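Local atomic coordinates of SLT domain-containing protein (Bdellovibrio bacteriovorus HD100, PDB entry 6TAB), a protein that probably cleaves peptidoglycan as a lysozyme-like hydrolase of the SLT family that helps the predatory bacterium leave its prey cell. Residues S138-R141 and F142-F146; A234-T238 and S239-I243; F184-T187 and K188-H191; Q171-I174 and E175-N178; F156-S159 and N160-V164. One frame throughout, in Å; residues are numbered along the deposited sequence.

Contact 1: S138-R141 and F142-F146; sequences SMVR and FESNF
Arg141 lies against Phe142 and Phe146 in the last turn of helix 125-144, in the lysozyme-like SLT fold. Its guanidinium stacks on the Phe142 ring, planes 27° apart, with CG over the centre of the same face, 4.0 Å from the ring centroid. The bend at chi2 (60°) folds the arginine chain back over its neighbour's ring. Phe146 offers a ring face to Arg141 CA, and its CD1 meets Val140 CG1 at 3.5 Å, the two side chains crossing at about a right angle. The backbone acceptors are used in helical fashion. Met139 O takes the amide of Glu143 (N to O 2.9 Å), and Val140 O takes that of Ser144 (N to O 3.0 Å, 165° at the hydrogen). Phe142 N is shared between Ser138 O and Met139 O, both bonds weak. Asn145, which leaves the helix with positive phi, shares its N-H weakly between Val140 O and Arg141 O. The hydroxyls have their stronger partners outside: Ser138 OG bonds back to Val135 O within the helix, and Ser144 OG bonds to Leu169 O, joining the helix end to the loop beyond strand 163-167. Ser144 OG also receives a weak bond from Phe146 N at 3.3 Å.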
loop_
_atom_site.group_PDB
_atom_site.type_symbol
_atom_site.label_atom_id
_atom_site.label_comp_id
_atom_site.label_asym_id
_atom_site.label_seq_id
_atom_site.Cartn_x
_atom_site.Cartn_y
_atom_site.Cartn_z
ATOM N N SER A 138 0.499 2.549 7.142
ATOM C CA SER A 138 1.877 3.000 7.344
ATOM C C SER A 138 2.433 3.657 6.072
ATOM O O SER A 138 3.219 4.631 6.135
ATOM C CB SER A 138 2.787 1.915 7.911
ATOM O OG SER A 138 3.108 0.905 6.981
ATOM N N MET A 139 2.064 3.109 4.899
ATOM C CA MET A 139 2.462 3.733 3.618
ATOM C C MET A 139 1.799 5.122 3.469
ATOM O O MET A 139 2.459 6.095 3.036
ATOM C CB MET A 139 2.104 2.802 2.451
ATOM C CG MET A 139 2.862 1.464 2.492
ATOM S SD MET A 139 2.080 0.165 1.444
ATOM C CE MET A 139 2.172 0.965 -0.160
ATOM N N VAL A 140 0.503 5.217 3.800
ATOM C CA VAL A 140 -0.221 6.523 3.773
ATOM C C VAL A 140 0.481 7.543 4.691
ATOM O O VAL A 140 0.630 8.719 4.297
ATOM C CB VAL A 140 -1.704 6.318 4.126
ATOM C CG1 VAL A 140 -2.397 7.668 4.357
ATOM C CG2 VAL A 140 -2.444 5.480 3.065
ATOM N N ARG A 141 0.893 7.113 5.889
ATOM C CA ARG A 141 1.561 8.029 6.845
ATOM C C ARG A 141 2.724 8.746 6.143
ATOM O O ARG A 141 2.865 9.974 6.279
ATOM C CB ARG A 141 2.095 7.272 8.077
ATOM C CG ARG A 141 3.101 8.018 8.957
ATOM C CD ARG A 141 2.656 9.316 9.579
ATOM N NE ARG A 141 3.789 9.939 10.285
ATOM C CZ ARG A 141 4.659 10.790 9.746
ATOM N NH1 ARG A 141 4.581 11.101 8.457
ATOM N NH2 ARG A 141 5.595 11.329 10.524
ATOM N N PHE A 142 3.549 7.993 5.398
ATOM C CA PHE A 142 4.783 8.582 4.806
ATOM C C PHE A 142 4.571 9.184 3.409
ATOM O O PHE A 142 5.372 10.049 3.016
ATOM C CB PHE A 142 5.964 7.593 4.864
ATOM C CG PHE A 142 6.446 7.362 6.276
ATOM C CD1 PHE A 142 7.088 8.382 6.986
ATOM C CD2 PHE A 142 6.123 6.201 6.958
ATOM C CE1 PHE A 142 7.471 8.184 8.304
ATOM C CE2 PHE A 142 6.513 6.004 8.267
ATOM C CZ PHE A 142 7.165 7.013 8.948
ATOM N N GLU A 143 3.555 8.719 2.646
ATOM C CA GLU A 143 3.293 9.325 1.330
ATOM C C GLU A 143 2.572 10.683 1.456
ATOM O O GLU A 143 2.892 11.608 0.708
ATOM C CB GLU A 143 2.512 8.356 0.430
ATOM C CG GLU A 143 3.304 7.158 -0.049
ATOM C CD GLU A 143 4.412 7.493 -1.027
ATOM O OE1 GLU A 143 4.463 8.671 -1.525
ATOM O OE2 GLU A 143 5.195 6.562 -1.389
ATOM N N SER A 144 1.539 10.748 2.302
ATOM C CA SER A 144 0.651 11.958 2.407
ATOM C C SER A 144 0.358 12.462 3.837
ATOM O O SER A 144 -0.394 13.425 3.972
ATOM C CB SER A 144 -0.677 11.659 1.745
ATOM O OG SER A 144 -1.385 10.652 2.461
ATOM N N ASN A 145 0.814 11.766 4.876
ATOM C CA ASN A 145 0.435 12.110 6.255
ATOM C C ASN A 145 -1.098 12.211 6.354
ATOM O O ASN A 145 -1.621 13.084 7.081
ATOM C CB ASN A 145 1.125 13.368 6.819
ATOM C CG ASN A 145 1.152 13.365 8.336
ATOM O OD1 ASN A 145 1.030 12.322 8.981
ATOM N ND2 ASN A 145 1.298 14.545 8.923
ATOM N N PHE A 146 -1.794 11.291 5.668
ATOM C CA PHE A 146 -3.268 11.096 5.765
ATOM C C PHE A 146 -4.077 12.232 5.110
ATOM O O PHE A 146 -5.304 12.363 5.371
ATOM C CB PHE A 146 -3.734 10.859 7.213
ATOM C CG PHE A 146 -3.000 9.731 7.912
ATOM C CD1 PHE A 146 -3.290 8.395 7.652
ATOM C CD2 PHE A 146 -1.963 10.004 8.791
ATOM C CE1 PHE A 146 -2.600 7.378 8.281
ATOM C CE2 PHE A 146 -1.261 8.975 9.415
ATOM C CZ PHE A 146 -1.566 7.653 9.139
#

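Contact 2: A234-T238 and S239-I243; sequences AGDKT and SYKSI
The N-terminal first turn of helix 238-248 and the loop that leads into it meet here, with Lys237 at the N-cap position and Asp236 at the centre of an inverse gamma turn just before it. Lys241 N bonds to Lys237 O at 3.1 Å, with 167° at the hydrogen, the first regular helical link. In the next one, Thr238 O is gripped twice by Ser242: the amide N reaches it at 3.0 Å and the hydroxyl OG donates at 2.8 Å, from opposite faces of the carbonyl plane. Ser242 OG can turn back to that carbonyl because it stands beside its own backbone N (chi1 -63°). Lys241 reaches back along the chain, bent at chi3, and its NZ forms a salt bridge with Asp236 OD1 at 2.8 Å, met nearly along the C-O axis, while the aliphatic part of the lysine passes Lys237 O. The Tyr240 ring carries the apolar side of the contact. Ala234 CA sits over the centre of one face in a CH-pi contact, 3.4 Å from the Tyr240 centroid, and Ala234 CB touches Tyr240 CZ at 3.6 Å. Lys237 crosses Tyr240 at about a right angle, its CE near Tyr240 CB, and its NZ goes on to the carbonyls of Ser230 and Arg233, so the loop is held to the chain preceding it. On another side of helix 238-248, Ser239, Ser242 and Ile243 pack on Phe142 of helix 125-144, with Val231 and Leu232 of the preceding loop also against Ile243.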
loop_
_atom_site.group_PDB
_atom_site.type_symbol
_atom_site.label_atom_id
_atom_site.label_comp_id
_atom_site.label_asym_id
_atom_site.label_seq_id
_atom_site.Cartn_x
_atom_site.Cartn_y
_atom_site.Cartn_z
ATOM N N ALA A 234 14.362 -0.197 0.317
ATOM C CA ALA A 234 15.303 -0.262 1.423
ATOM C C ALA A 234 16.350 0.847 1.286
ATOM O O ALA A 234 16.857 1.154 0.184
ATOM C CB ALA A 234 15.985 -1.610 1.460
ATOM N N GLY A 235 16.650 1.449 2.437
ATOM C CA GLY A 235 17.685 2.450 2.567
ATOM C C GLY A 235 17.685 3.074 3.961
ATOM O O GLY A 235 16.863 2.711 4.822
ATOM N N ASP A 236 18.600 4.017 4.187
ATOM C CA ASP A 236 18.734 4.668 5.501
ATOM C C ASP A 236 17.860 5.925 5.525
ATOM O O ASP A 236 18.354 7.051 5.483
ATOM C CB ASP A 236 20.195 4.995 5.801
ATOM C CG ASP A 236 20.427 5.598 7.178
ATOM O OD1 ASP A 236 19.538 5.469 8.047
ATOM O OD2 ASP A 236 21.504 6.160 7.383
ATOM N N LYS A 237 16.551 5.714 5.561
ATOM C CA LYS A 237 15.600 6.779 5.636
ATOM C C LYS A 237 14.456 6.376 6.555
ATOM O O LYS A 237 14.133 5.178 6.736
ATOM C CB LYS A 237 15.089 7.149 4.251
ATOM C CG LYS A 237 14.277 6.065 3.579
ATOM C CD LYS A 237 14.204 6.228 2.085
ATOM C CE LYS A 237 13.251 5.215 1.494
ATOM N NZ LYS A 237 13.420 5.052 0.033
ATOM N N THR A 238 13.841 7.409 7.119
ATOM C CA THR A 238 12.927 7.248 8.209
ATOM C C THR A 238 11.693 6.443 7.775
ATOM O O THR A 238 11.190 5.609 8.554
ATOM C CB THR A 238 12.574 8.626 8.779
ATOM O OG1 THR A 238 13.759 9.297 9.229
ATOM C CG2 THR A 238 11.559 8.508 9.887
ATOM N N SER A 239 11.178 6.706 6.569
ATOM C CA SER A 239 9.952 6.048 6.094
ATOM C C SER A 239 10.120 4.518 6.075
ATOM O O SER A 239 9.372 3.790 6.729
ATOM C CB SER A 239 9.538 6.596 4.746
ATOM O OG SER A 239 10.546 6.390 3.752
ATOM N N TYR A 240 11.101 4.050 5.299
ATOM C CA TYR A 240 11.334 2.587 5.141
ATOM C C TYR A 240 11.620 1.949 6.514
ATOM O O TYR A 240 11.027 0.913 6.867
ATOM C CB TYR A 240 12.483 2.307 4.165
ATOM C CG TYR A 240 12.872 0.836 4.123
ATOM C CD1 TYR A 240 12.146 -0.070 3.365
ATOM C CD2 TYR A 240 13.926 0.331 4.870
ATOM C CE1 TYR A 240 12.452 -1.425 3.353
ATOM C CE2 TYR A 240 14.262 -1.021 4.856
ATOM C CZ TYR A 240 13.526 -1.905 4.082
ATOM O OH TYR A 240 13.808 -3.256 4.091
ATOM N N LYS A 241 12.519 2.569 7.304
ATOM C CA LYS A 241 12.904 1.976 8.609
ATOM C C LYS A 241 11.686 1.838 9.538
ATOM O O LYS A 241 11.548 0.824 10.245
ATOM C CB LYS A 241 14.046 2.770 9.266
ATOM C CG LYS A 241 15.402 2.646 8.565
ATOM C CD LYS A 241 16.574 3.326 9.253
ATOM C CE LYS A 241 16.357 4.800 9.481
ATOM N NZ LYS A 241 17.563 5.405 10.085
ATOM N N SER A 242 10.802 2.845 9.537
ATOM C CA SER A 242 9.599 2.852 10.341
ATOM C C SER A 242 8.569 1.818 9.871
ATOM O O SER A 242 7.999 1.092 10.684
ATOM C CB SER A 242 8.965 4.240 10.397
ATOM O OG SER A 242 9.815 5.207 11.012
ATOM N N ILE A 243 8.331 1.738 8.560
ATOM C CA ILE A 243 7.380 0.749 8.027
ATOM C C ILE A 243 7.826 -0.666 8.427
ATOM O O ILE A 243 7.000 -1.486 8.901
ATOM C CB ILE A 243 7.211 0.915 6.495
ATOM C CG1 ILE A 243 6.491 2.234 6.181
ATOM C CG2 ILE A 243 6.440 -0.257 5.875
ATOM C CD1 ILE A 243 6.499 2.658 4.733
#

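Contact 3: F184-T187 and K188-H191; sequences FKST and KDLH
Leu190 sits over the ring of Phe184, its CG 3.6 Å from the centroid and only 6° off the ring normal, a CH-pi contact in which the two side chains cross at about a right angle. The pair lies in the loop between helices 174-178 and 193-211, where 188-190 have helical backbone angles without the regular bonds. With CG beside the backbone N (chi1 -66°), the Asp189 carboxylate reaches the preceding amides: OD2 accepts Ser186 N at 3.0 Å through its anti lone pair and takes a weak bond from Lys185 N at 3.3 Å. In return Asp189 N donates to Ser186 O, from above the carbonyl plane, and Leu190 N does likewise to Thr187 O at 3.1 Å. One water joins Lys185 NZ to Asp189 OD1, and another donates to Asp189 OD2 while bonding Ser186 OG at 2.9 Å. Further out, Gln195 of helix 193-211 holds Asp189 OD1, and Arg167 of strand 163-167 bonds His191 NE2. OD1 of Asp189 thus has two partners and OD2 two plus a weak third, which should restrain the group's rotation. Those N-H donors, together with a lysine ammonium whose NZ lies 4.7 Å from Asp189 OD1, would probably favour the ionised carboxylate.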
loop_
_atom_site.group_PDB
_atom_site.type_symbol
_atom_site.label_atom_id
_atom_site.label_comp_id
_atom_site.label_asym_id
_atom_site.label_seq_id
_atom_site.Cartn_x
_atom_site.Cartn_y
_atom_site.Cartn_z
ATOM N N PHE A 184 -10.089 5.445 -12.794
ATOM C CA PHE A 184 -10.250 6.872 -12.445
ATOM C C PHE A 184 -10.817 7.637 -13.654
ATOM O O PHE A 184 -10.170 7.707 -14.694
ATOM C CB PHE A 184 -8.898 7.470 -12.027
ATOM C CG PHE A 184 -8.264 6.846 -10.800
ATOM C CD1 PHE A 184 -8.909 6.832 -9.557
ATOM C CD2 PHE A 184 -6.951 6.400 -10.857
ATOM C CE1 PHE A 184 -8.268 6.318 -8.437
ATOM C CE2 PHE A 184 -6.314 5.879 -9.740
ATOM C CZ PHE A 184 -6.963 5.865 -8.519
ATOM N N LYS A 185 -11.997 8.243 -13.512
ATOM C CA LYS A 185 -12.654 8.969 -14.618
ATOM C C LYS A 185 -12.068 10.378 -14.826
ATOM O O LYS A 185 -12.060 10.883 -15.949
ATOM C CB LYS A 185 -14.168 8.999 -14.394
ATOM C CG LYS A 185 -14.844 7.641 -14.561
ATOM C CD LYS A 185 -16.354 7.692 -14.643
ATOM C CE LYS A 185 -17.017 8.314 -13.426
ATOM N NZ LYS A 185 -16.815 7.503 -12.198
ATOM N N SER A 186 -11.579 11.003 -13.747
ATOM C CA SER A 186 -10.976 12.334 -13.758
ATOM C C SER A 186 -9.966 12.448 -12.618
ATOM O O SER A 186 -9.894 11.574 -11.746
ATOM C CB SER A 186 -12.011 13.423 -13.632
ATOM O OG SER A 186 -12.510 13.511 -12.307
ATOM N N THR A 187 -9.189 13.528 -12.625
ATOM C CA THR A 187 -8.183 13.715 -11.571
ATOM C C THR A 187 -8.848 13.811 -10.182
ATOM O O THR A 187 -8.255 13.380 -9.177
ATOM C CB THR A 187 -7.246 14.895 -11.852
ATOM O OG1 THR A 187 -8.043 16.066 -12.005
ATOM C CG2 THR A 187 -6.374 14.647 -13.059
ATOM N N LYS A 188 -10.077 14.334 -10.108
ATOM C CA LYS A 188 -10.782 14.440 -8.809
ATOM C C LYS A 188 -10.945 13.066 -8.129
ATOM O O LYS A 188 -10.918 12.948 -6.896
ATOM C CB LYS A 188 -12.153 15.097 -8.981
ATOM C CG LYS A 188 -12.897 15.397 -7.692
ATOM C CD LYS A 188 -14.147 16.238 -7.893
ATOM C CE LYS A 188 -14.831 16.565 -6.583
ATOM N NZ LYS A 188 -16.089 17.313 -6.795
ATOM N N ASP A 189 -11.097 12.013 -8.934
ATOM C CA ASP A 189 -11.307 10.660 -8.404
ATOM C C ASP A 189 -10.098 10.147 -7.593
ATOM O O ASP A 189 -10.282 9.309 -6.682
ATOM C CB ASP A 189 -11.711 9.695 -9.526
ATOM C CG ASP A 189 -13.078 10.044 -10.110
ATOM O OD1 ASP A 189 -14.065 10.040 -9.336
ATOM O OD2 ASP A 189 -13.147 10.374 -11.321
ATOM N N LEU A 190 -8.878 10.611 -7.907
ATOM C CA LEU A 190 -7.686 10.189 -7.134
ATOM C C LEU A 190 -7.684 10.818 -5.722
ATOM O O LEU A 190 -7.038 10.260 -4.811
ATOM C CB LEU A 190 -6.382 10.473 -7.900
ATOM C CG LEU A 190 -6.116 9.564 -9.122
ATOM C CD1 LEU A 190 -6.770 10.144 -10.383
ATOM C CD2 LEU A 190 -4.619 9.306 -9.347
ATOM N N HIS A 191 -8.423 11.929 -5.534
ATOM C CA HIS A 191 -8.552 12.579 -4.236
ATOM C C HIS A 191 -9.727 12.006 -3.422
ATOM O O HIS A 191 -9.976 12.454 -2.280
ATOM C CB HIS A 191 -8.608 14.104 -4.439
ATOM C CG HIS A 191 -7.360 14.700 -5.028
ATOM N ND1 HIS A 191 -6.191 14.816 -4.329
ATOM C CD2 HIS A 191 -7.091 15.116 -6.297
ATOM C CE1 HIS A 191 -5.253 15.335 -5.106
ATOM N NE2 HIS A 191 -5.789 15.542 -6.353
HETATM O O HOH W 1 -16.528 9.183 -10.170
HETATM O O HOH W 2 -15.003 12.019 -12.022
#

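Contact 4: Q171-I174 and E175-N178; sequences QISI and ESGN
Chi1 values of 45° at Ser173 and 66° at Ser176 set both hydroxyls between backbone N and carbonyl carbon, and there Ser173 OG meets Ser176 OG in a 2.8 Å hydrogen bond whose donor may be either. A water completes a small ring, bonded to Ser173 OG at 3.0 Å and accepting Ser176 N at 3.1 Å. It therefore bridges the N-cap residue to an amide of the first turn, to which the Ser173 side chain makes no direct capping bond. Ser176 OG has a further partner in Tyr228 OH. Backbone bonds close the turn: Gly177 N donates to Ser173 O at 2.9 Å, and Asn178 N to Ile174 O at 3.0 Å. Gly177 CA also packs 4.0 Å from Ile172 CG2. Ile174 and Asn178 run side by side, Ile174 CG1 to Asn178 ND2 at 3.7 Å, while Asn178 OD1 accepts Phe184 N. Glu175, its chain extended beyond CG, bonds Ser159 OG through OE2. Gln171 and Ile172 form a G1 beta bulge opposite Arg167, after strand 163-167, and the N-terminal turn of the short helix 174-178 follows it directly.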
loop_
_atom_site.group_PDB
_atom_site.type_symbol
_atom_site.label_atom_id
_atom_site.label_comp_id
_atom_site.label_asym_id
_atom_site.label_seq_id
_atom_site.Cartn_x
_atom_site.Cartn_y
_atom_site.Cartn_z
ATOM N N GLN A 171 -0.362 8.654 -3.118
ATOM C CA GLN A 171 0.451 9.379 -4.113
ATOM C C GLN A 171 0.536 8.549 -5.426
ATOM O O GLN A 171 1.615 8.263 -5.962
ATOM C CB GLN A 171 1.798 9.813 -3.523
ATOM C CG GLN A 171 1.614 10.928 -2.464
ATOM C CD GLN A 171 1.210 12.248 -3.093
ATOM O OE1 GLN A 171 2.049 12.964 -3.656
ATOM N NE2 GLN A 171 -0.074 12.583 -3.024
ATOM N N ILE A 172 -0.651 8.227 -5.951
ATOM C CA ILE A 172 -0.847 7.511 -7.222
ATOM C C ILE A 172 -1.093 8.558 -8.306
ATOM O O ILE A 172 -1.626 9.637 -8.035
ATOM C CB ILE A 172 -1.999 6.488 -7.098
ATOM C CG1 ILE A 172 -1.625 5.405 -6.053
ATOM C CG2 ILE A 172 -2.395 5.877 -8.453
ATOM C CD1 ILE A 172 -2.781 4.525 -5.597
ATOM N N SER A 173 -0.709 8.249 -9.544
ATOM C CA SER A 173 -0.948 9.122 -10.696
ATOM C C SER A 173 -1.933 8.484 -11.692
ATOM O O SER A 173 -2.103 7.254 -11.719
ATOM C CB SER A 173 0.365 9.539 -11.373
ATOM O OG SER A 173 1.253 8.452 -11.542
ATOM N N ILE A 174 -2.601 9.328 -12.484
ATOM C CA ILE A 174 -3.747 8.830 -13.240
ATOM C C ILE A 174 -3.324 7.865 -14.378
ATOM O O ILE A 174 -4.002 6.840 -14.560
ATOM C CB ILE A 174 -4.655 9.961 -13.735
ATOM C CG1 ILE A 174 -5.983 9.426 -14.266
ATOM C CG2 ILE A 174 -3.972 10.868 -14.754
ATOM C CD1 ILE A 174 -7.068 10.491 -14.379
ATOM N N GLU A 175 -2.252 8.149 -15.133
ATOM C CA GLU A 175 -1.861 7.265 -16.255
ATOM C C GLU A 175 -1.371 5.921 -15.676
ATOM O O GLU A 175 -1.817 4.822 -16.092
ATOM C CB GLU A 175 -0.851 7.972 -17.172
ATOM C CG GLU A 175 -0.450 7.167 -18.394
ATOM C CD GLU A 175 0.363 7.933 -19.422
ATOM O OE1 GLU A 175 1.472 8.370 -19.106
ATOM O OE2 GLU A 175 -0.107 8.047 -20.552
ATOM N N SER A 176 -0.393 5.972 -14.770
ATOM C CA SER A 176 0.163 4.728 -14.216
ATOM C C SER A 176 -0.914 3.927 -13.476
ATOM O O SER A 176 -1.005 2.690 -13.629
ATOM C CB SER A 176 1.388 4.982 -13.356
ATOM O OG SER A 176 1.041 5.715 -12.195
ATOM N N GLY A 177 -1.770 4.597 -12.706
ATOM C CA GLY A 177 -2.839 3.907 -11.957
ATOM C C GLY A 177 -3.851 3.212 -12.865
ATOM O O GLY A 177 -4.316 2.107 -12.619
ATOM N N ASN A 178 -4.284 3.913 -13.915
ATOM C CA ASN A 178 -5.335 3.371 -14.781
ATOM C C ASN A 178 -4.829 2.134 -15.568
ATOM O O ASN A 178 -5.651 1.269 -15.910
ATOM C CB ASN A 178 -5.943 4.458 -15.678
ATOM C CG ASN A 178 -7.054 5.257 -15.011
ATOM O OD1 ASN A 178 -7.530 4.878 -13.923
ATOM N ND2 ASN A 178 -7.478 6.339 -15.671
HETATM O O HOH W 3 1.496 8.355 -14.484
#

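Contact 5: F156-S159 and N160-V164; sequences FNDS and NGNRV
Asp158 and Asn162 lie side by side and point the same way across the tip of a beta hairpin, their carboxylate and amide planes 79° apart. Asp158 heads a type I turn ending at Gly161, whose N bonds to Asp158 O. With CG held between backbone N and carbonyl carbon (chi1 70°), the carboxylate folds over this turn, and OD1 takes two amides from opposite faces of its plane: Asn160 N at 2.9 Å and Asn162 N at 3.2 Å. Asn157 and Arg163 form the non-hydrogen-bonded antiparallel pair. Their side chains diverge at the start and then cross obliquely, so that Arg163 NH1 donates to a lone pair of Asn157 OD1 at 2.8 Å, in the amide's plane, while OD1 sits at the guanidinium edge and somewhat out of that group's plane. The amide and guanidinium planes are 58° apart. Phe156 CE1 meets Val164 CG2 at 3.7 Å, these side chains also oblique to each other. Straight backbone bonds flank the pair, Val164 N to Phe156 O at 3.0 Å and Asp158 N to Asn162 O at 2.9 Å. Val164 is also tied by backbone bonds to Glu154 of strand 151-154. Two waters donate to Asp158 OD2, one also to Arg163 O, the other also to Asn162 OD1 while accepting Asn160 ND2. The carboxylate thus divides its work: OD1 holds the turn's amides, and OD2 ties the two waters to the hairpin.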
loop_
_atom_site.group_PDB
_atom_site.type_symbol
_atom_site.label_atom_id
_atom_site.label_comp_id
_atom_site.label_asym_id
_atom_site.label_seq_id
_atom_site.Cartn_x
_atom_site.Cartn_y
_atom_site.Cartn_z
ATOM N N PHE A 156 9.599 13.786 -13.796
ATOM C CA PHE A 156 9.534 12.963 -15.039
ATOM C C PHE A 156 8.174 13.169 -15.724
ATOM O O PHE A 156 7.203 13.595 -15.073
ATOM C CB PHE A 156 9.804 11.483 -14.719
ATOM C CG PHE A 156 8.944 10.845 -13.648
ATOM C CD1 PHE A 156 7.721 10.273 -13.965
ATOM C CD2 PHE A 156 9.355 10.793 -12.319
ATOM C CE1 PHE A 156 6.935 9.665 -12.997
ATOM C CE2 PHE A 156 8.558 10.198 -11.344
ATOM C CZ PHE A 156 7.336 9.658 -11.686
ATOM N N ASN A 157 8.097 12.859 -17.036
ATOM C CA ASN A 157 6.922 13.082 -17.871
ATOM C C ASN A 157 6.020 11.847 -17.959
ATOM O O ASN A 157 6.473 10.678 -17.943
ATOM C CB ASN A 157 7.315 13.514 -19.282
ATOM C CG ASN A 157 7.732 14.961 -19.422
ATOM O OD1 ASN A 157 7.472 15.796 -18.535
ATOM N ND2 ASN A 157 8.416 15.258 -20.537
ATOM N N ASP A 158 4.738 12.143 -18.186
ATOM C CA ASP A 158 3.754 11.222 -18.694
ATOM C C ASP A 158 3.977 11.051 -20.213
ATOM O O ASP A 158 4.866 11.683 -20.818
ATOM C CB ASP A 158 2.324 11.645 -18.309
ATOM C CG ASP A 158 1.773 12.887 -18.992
ATOM O OD1 ASP A 158 2.304 13.270 -20.093
ATOM O OD2 ASP A 158 0.759 13.469 -18.418
ATOM N N SER A 159 3.176 10.185 -20.841
ATOM C CA SER A 159 3.383 9.830 -22.252
ATOM C C SER A 159 3.096 11.011 -23.202
ATOM O O SER A 159 3.540 10.982 -24.356
ATOM C CB SER A 159 2.577 8.629 -22.645
ATOM O OG SER A 159 1.190 8.926 -22.684
ATOM N N ASN A 160 2.423 12.071 -22.721
ATOM C CA ASN A 160 2.089 13.245 -23.554
ATOM C C ASN A 160 3.091 14.400 -23.360
ATOM O O ASN A 160 2.931 15.445 -24.016
ATOM C CB ASN A 160 0.679 13.772 -23.244
ATOM C CG ASN A 160 -0.429 12.771 -23.487
ATOM O OD1 ASN A 160 -0.452 12.099 -24.516
ATOM N ND2 ASN A 160 -1.366 12.679 -22.546
ATOM N N GLY A 161 4.105 14.231 -22.495
ATOM C CA GLY A 161 5.132 15.239 -22.251
ATOM C C GLY A 161 4.803 16.293 -21.190
ATOM O O GLY A 161 5.504 17.328 -21.144
ATOM N N ASN A 162 3.871 15.997 -20.273
ATOM C CA ASN A 162 3.585 16.836 -19.111
ATOM C C ASN A 162 4.100 16.137 -17.850
ATOM O O ASN A 162 3.975 14.910 -17.715
ATOM C CB ASN A 162 2.071 17.111 -19.016
ATOM C CG ASN A 162 1.521 17.795 -20.259
ATOM O OD1 ASN A 162 0.581 17.299 -20.894
ATOM N ND2 ASN A 162 2.131 18.902 -20.644
ATOM N N ARG A 163 4.680 16.906 -16.903
ATOM C CA ARG A 163 5.191 16.282 -15.696
ATOM C C ARG A 163 4.060 15.538 -14.958
ATOM O O ARG A 163 2.913 16.013 -14.833
ATOM C CB ARG A 163 5.835 17.292 -14.740
ATOM C CG ARG A 163 7.038 18.035 -15.289
ATOM C CD ARG A 163 8.250 17.209 -15.636
ATOM N NE ARG A 163 9.360 18.050 -16.095
ATOM C CZ ARG A 163 9.440 18.685 -17.271
ATOM N NH1 ARG A 163 8.615 18.393 -18.292
ATOM N NH2 ARG A 163 10.439 19.539 -17.422
ATOM N N VAL A 164 4.391 14.335 -14.461
ATOM C CA VAL A 164 3.455 13.519 -13.684
ATOM C C VAL A 164 3.080 14.241 -12.371
ATOM O O VAL A 164 3.962 14.780 -11.682
ATOM C CB VAL A 164 4.028 12.115 -13.406
ATOM C CG1 VAL A 164 3.219 11.329 -12.392
ATOM C CG2 VAL A 164 4.129 11.338 -14.715
HETATM O O HOH W 4 0.726 14.990 -16.100
HETATM O O HOH W 5 -0.891 14.785 -20.106
#

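In the fold
All five contacts are local and lie in series along the chain; none nests in or crosses another. Contact 1 ends helix 125-144. Contact 5 follows, closing the tip of the hairpin of strands 151-154 and 163-167, and contact 4 starts helix 174-178 just beyond that hairpin. These two also touch where Ser173 CB packs on Val164 CG1 at 3.5 Å. Contact 3 shapes the loop before helix 193-211 and packs on contact 4 through Leu190 and Ile172; the centres of contacts 3 and 4 lie about 9 Å apart. Contact 1 touches contact 4 through Glu143 and Gln171. Contact 2, last in sequence, opens helix 238-248 and brings it back onto helix 125-144 at contact 1.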